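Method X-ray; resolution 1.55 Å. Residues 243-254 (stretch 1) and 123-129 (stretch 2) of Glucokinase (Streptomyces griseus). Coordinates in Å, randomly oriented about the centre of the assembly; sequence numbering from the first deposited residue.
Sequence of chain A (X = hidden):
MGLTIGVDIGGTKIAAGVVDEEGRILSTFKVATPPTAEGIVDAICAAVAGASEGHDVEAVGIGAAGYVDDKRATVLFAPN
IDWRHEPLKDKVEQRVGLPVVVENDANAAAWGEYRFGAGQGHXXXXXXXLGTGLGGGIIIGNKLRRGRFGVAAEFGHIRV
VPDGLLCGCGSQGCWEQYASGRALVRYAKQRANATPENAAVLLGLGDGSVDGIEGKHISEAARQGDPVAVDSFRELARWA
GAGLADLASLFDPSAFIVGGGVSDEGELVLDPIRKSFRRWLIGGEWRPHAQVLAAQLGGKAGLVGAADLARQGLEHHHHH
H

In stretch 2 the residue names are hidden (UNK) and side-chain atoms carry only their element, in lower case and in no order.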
# COMPACT_ATOMS: atom_id res chain seq x y z
N GLY A 243 9.79 -1.06 10.79
CA GLY A 243 9.02 -1.74 11.82
C GLY A 243 9.53 -1.42 13.21
O GLY A 243 8.75 -1.28 14.14
N LEU A 244 10.86 -1.36 13.39
CA LEU A 244 11.42 -0.95 14.69
C LEU A 244 10.99 0.46 15.05
O LEU A 244 10.73 0.76 16.23
CB LEU A 244 12.95 -1.02 14.70
CG LEU A 244 13.57 -2.42 14.73
CD1 LEU A 244 15.07 -2.27 14.77
CD2 LEU A 244 13.08 -3.28 15.90
N ALA A 245 10.92 1.34 14.05
CA ALA A 245 10.40 2.70 14.34
C ALA A 245 8.95 2.63 14.81
O ALA A 245 8.58 3.33 15.78
CB ALA A 245 10.57 3.59 13.15
N ASP A 246 8.14 1.79 14.19
CA ASP A 246 6.75 1.58 14.71
C ASP A 246 6.75 1.01 16.15
O ASP A 246 5.95 1.41 17.01
CB ASP A 246 5.94 0.66 13.79
CG ASP A 246 5.54 1.34 12.46
OD1 ASP A 246 5.59 2.58 12.34
OD2 ASP A 246 5.21 0.59 11.52
N LEU A 247 7.66 0.07 16.43
CA LEU A 247 7.74 -0.45 17.79
C LEU A 247 8.18 0.61 18.79
O LEU A 247 7.82 0.48 19.98
CB LEU A 247 8.67 -1.66 17.84
CG LEU A 247 8.24 -2.91 17.07
CD1 LEU A 247 9.31 -4.01 17.21
CD2 LEU A 247 6.94 -3.48 17.60
N ALA A 248 8.96 1.60 18.35
CA ALA A 248 9.34 2.72 19.23
C ALA A 248 8.10 3.55 19.55
O ALA A 248 7.94 4.01 20.70
CB ALA A 248 10.42 3.60 18.59
N SER A 249 7.24 3.74 18.53
CA SER A 249 5.95 4.44 18.76
C SER A 249 5.09 3.69 19.75
O SER A 249 4.44 4.32 20.60
CB SER A 249 5.20 4.64 17.45
OG SER A 249 5.94 5.55 16.68
N LEU A 250 5.11 2.37 19.69
CA LEU A 250 4.29 1.50 20.54
C LEU A 250 4.83 1.41 21.97
O LEU A 250 4.09 1.67 22.94
CB LEU A 250 4.17 0.11 19.92
CG LEU A 250 3.26 0.10 18.70
CD1 LEU A 250 3.77 -0.88 17.64
CD2 LEU A 250 1.85 -0.30 19.14
N PHE A 251 6.12 1.05 22.10
CA PHE A 251 6.70 0.65 23.40
C PHE A 251 7.69 1.64 23.99
O PHE A 251 7.94 1.63 25.20
CB PHE A 251 7.42 -0.70 23.26
CG PHE A 251 6.52 -1.86 22.99
CD1 PHE A 251 5.79 -2.45 24.02
CD2 PHE A 251 6.45 -2.42 21.70
CE1 PHE A 251 4.95 -3.55 23.76
CE2 PHE A 251 5.61 -3.51 21.45
CZ PHE A 251 4.88 -4.09 22.49
N ASP A 252 8.29 2.48 23.13
CA ASP A 252 9.38 3.39 23.57
C ASP A 252 10.40 2.75 24.54
O ASP A 252 10.59 3.25 25.67
CB ASP A 252 8.77 4.67 24.18
CG ASP A 252 9.81 5.74 24.50
OD1 ASP A 252 10.76 5.92 23.70
OD2 ASP A 252 9.65 6.45 25.53
N PRO A 253 11.07 1.65 24.14
CA PRO A 253 12.03 0.98 25.03
C PRO A 253 13.37 1.71 25.03
O PRO A 253 13.60 2.58 24.20
CB PRO A 253 12.19 -0.39 24.38
CG PRO A 253 12.13 -0.05 22.91
CD PRO A 253 11.02 1.00 22.80
N SER A 254 14.27 1.34 25.95
CA SER A 254 15.61 1.90 25.91
C SER A 254 16.45 1.23 24.81
O SER A 254 17.39 1.83 24.28
CB SER A 254 16.30 1.73 27.27
OG SER A 254 16.28 0.37 27.67
N UNK A 123 15.54 -1.88 31.79
CA UNK A 123 14.27 -2.27 32.42
C UNK A 123 13.18 -2.56 31.40
O UNK A 123 12.26 -3.35 31.67
o UNK A 123 14.82 0.38 34.76
c UNK A 123 14.73 -0.82 34.45
o UNK A 123 15.39 -1.72 34.99
c UNK A 123 13.74 -1.18 33.35
N UNK A 124 13.27 -1.90 30.25
CA UNK A 124 12.26 -2.00 29.19
C UNK A 124 12.98 -2.19 27.87
O UNK A 124 13.58 -1.27 27.35
c UNK A 124 11.37 -0.75 29.18
o UNK A 124 9.72 -1.17 30.85
c UNK A 124 10.72 -0.49 30.53
o UNK A 124 11.22 0.38 31.29
N UNK A 125 12.94 -3.42 27.36
CA UNK A 125 13.57 -3.71 26.07
C UNK A 125 12.62 -4.50 25.18
O UNK A 125 11.75 -5.21 25.67
c UNK A 125 14.93 -4.49 26.17
c UNK A 125 15.96 -3.67 26.93
c UNK A 125 14.76 -5.87 26.78
N UNK A 126 12.81 -4.35 23.88
CA UNK A 126 12.02 -5.10 22.91
C UNK A 126 12.96 -5.89 22.00
O UNK A 126 13.90 -5.33 21.46
c UNK A 126 11.15 -4.13 22.06
c UNK A 126 9.05 -4.24 23.62
c UNK A 126 10.13 -3.36 22.93
c UNK A 126 10.43 -4.87 20.93
N UNK A 127 12.65 -7.17 21.84
CA UNK A 127 13.40 -8.07 20.97
C UNK A 127 12.60 -8.42 19.72
O UNK A 127 11.37 -8.63 19.78
c UNK A 127 13.73 -9.36 21.71
s UNK A 127 14.63 -10.60 20.77
N UNK A 128 13.29 -8.43 18.58
CA UNK A 128 12.75 -9.05 17.36
C UNK A 128 13.73 -10.11 16.92
O UNK A 128 14.94 -9.93 17.06
c UNK A 128 13.75 -7.47 15.59
c UNK A 128 12.47 -8.07 16.19
c UNK A 128 11.53 -6.96 16.64
c UNK A 128 13.51 -6.80 14.21
N UNK A 129 13.21 -11.23 16.43
CA UNK A 129 14.09 -12.24 15.87
C UNK A 129 13.79 -12.37 14.38
O UNK A 129 12.62 -12.36 13.97
c UNK A 129 14.37 -13.48 18.07
c UNK A 129 13.98 -13.60 16.57
o UNK A 129 12.65 -14.11 16.44
O HOH W 1 15.28 0.41 30.17

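Position 123 carries four side-chain atoms, two carbons and two oxygens, with both oxygens on the second carbon. The side chain touches nothing on stretch 1; its closest approach is CB of position 123 to Ser 254 OG, 6.4 Å. A side chain of this shape could be a carboxylate or an amide; two terminal oxygens and no nitrogen make it a carboxylate, so this is Asp 123. Asp 123 N donates to water 1 at 2.8 Å, and that water lies 2.7 Å from Ser 254 OG, bridging the two stretches.

Position 124 repeats the pattern: two carbons, the second bearing two oxygens. Its backbone O meets Ser 254 N and Pro 253 CB. The carboxylate makes it Asp 124. Ser 254 N donates to Asp 124 O at 3.0 Å, with an N-H...O angle of 153°, and Pro 253 CB packs 3.4 Å from the same Asp 124 O.

At position 125 there are three carbons, one bonded to CA and carrying the other two. CA-to-CB points sideways; Pro 253 CB lies near CA, and Ser 254 OG near one terminal carbon. The even fork without a heteroatom identifies Val 125. Pro 253 CB is 4.0 Å from Val 125 CA, and Ser 254 OG is 4.1 Å from Val 125 CG1.

Position 126 has four carbons, forked at CB, with one arm two carbons long. Its CA-to-CB bond points toward the helix, and its side chain meets Leu 247, Phe 251 and Pro 253. The unequal fork means Ile 126. Its CD1 lies 3.7 Å from the centroid of the Phe 251 ring, 18° off the normal, a CH-pi contact over one face; Pro 253 CG is 3.9 Å from Ile 126 CG1, and Leu 247 CD1 is 4.0 Å from Ile 126 CG2.

Position 127 holds one carbon followed by sulfur. CA-to-CB points away; the nearest approach is its CB to Leu 247 CD1, 8.3 Å. This is Cys 127.

Position 128 again shows four carbons with an unequal fork at CB, meeting Leu 244 and Leu 247, so it is Ile 128. Leu 247 CD1 sits 3.7 Å from Ile 128 CG2, and Leu 244 CD2 lies 3.9 Å from Ile 128 CD1.

At position 129 one carbon carries an oxygen and a carbon; the nearest approach is its CB to Leu 244 CD2, 10.4 Å. This is Thr 129.

The contact follows strand alternation: Ile 126 and Ile 128 point toward the helix, Cys 127 away. Helix and strand run at 148°, so the order reverses: Leu 244 meets Ile 128, Leu 247 spans both isoleucines, and Phe 251 covers Ile 126. Beyond the helix, Ser 254 N fixes the chain to Asp 124 O. The stretches bury 399 Å², Ile 126 contributing the largest share.

Stretch 2 123-129: DDVICIT
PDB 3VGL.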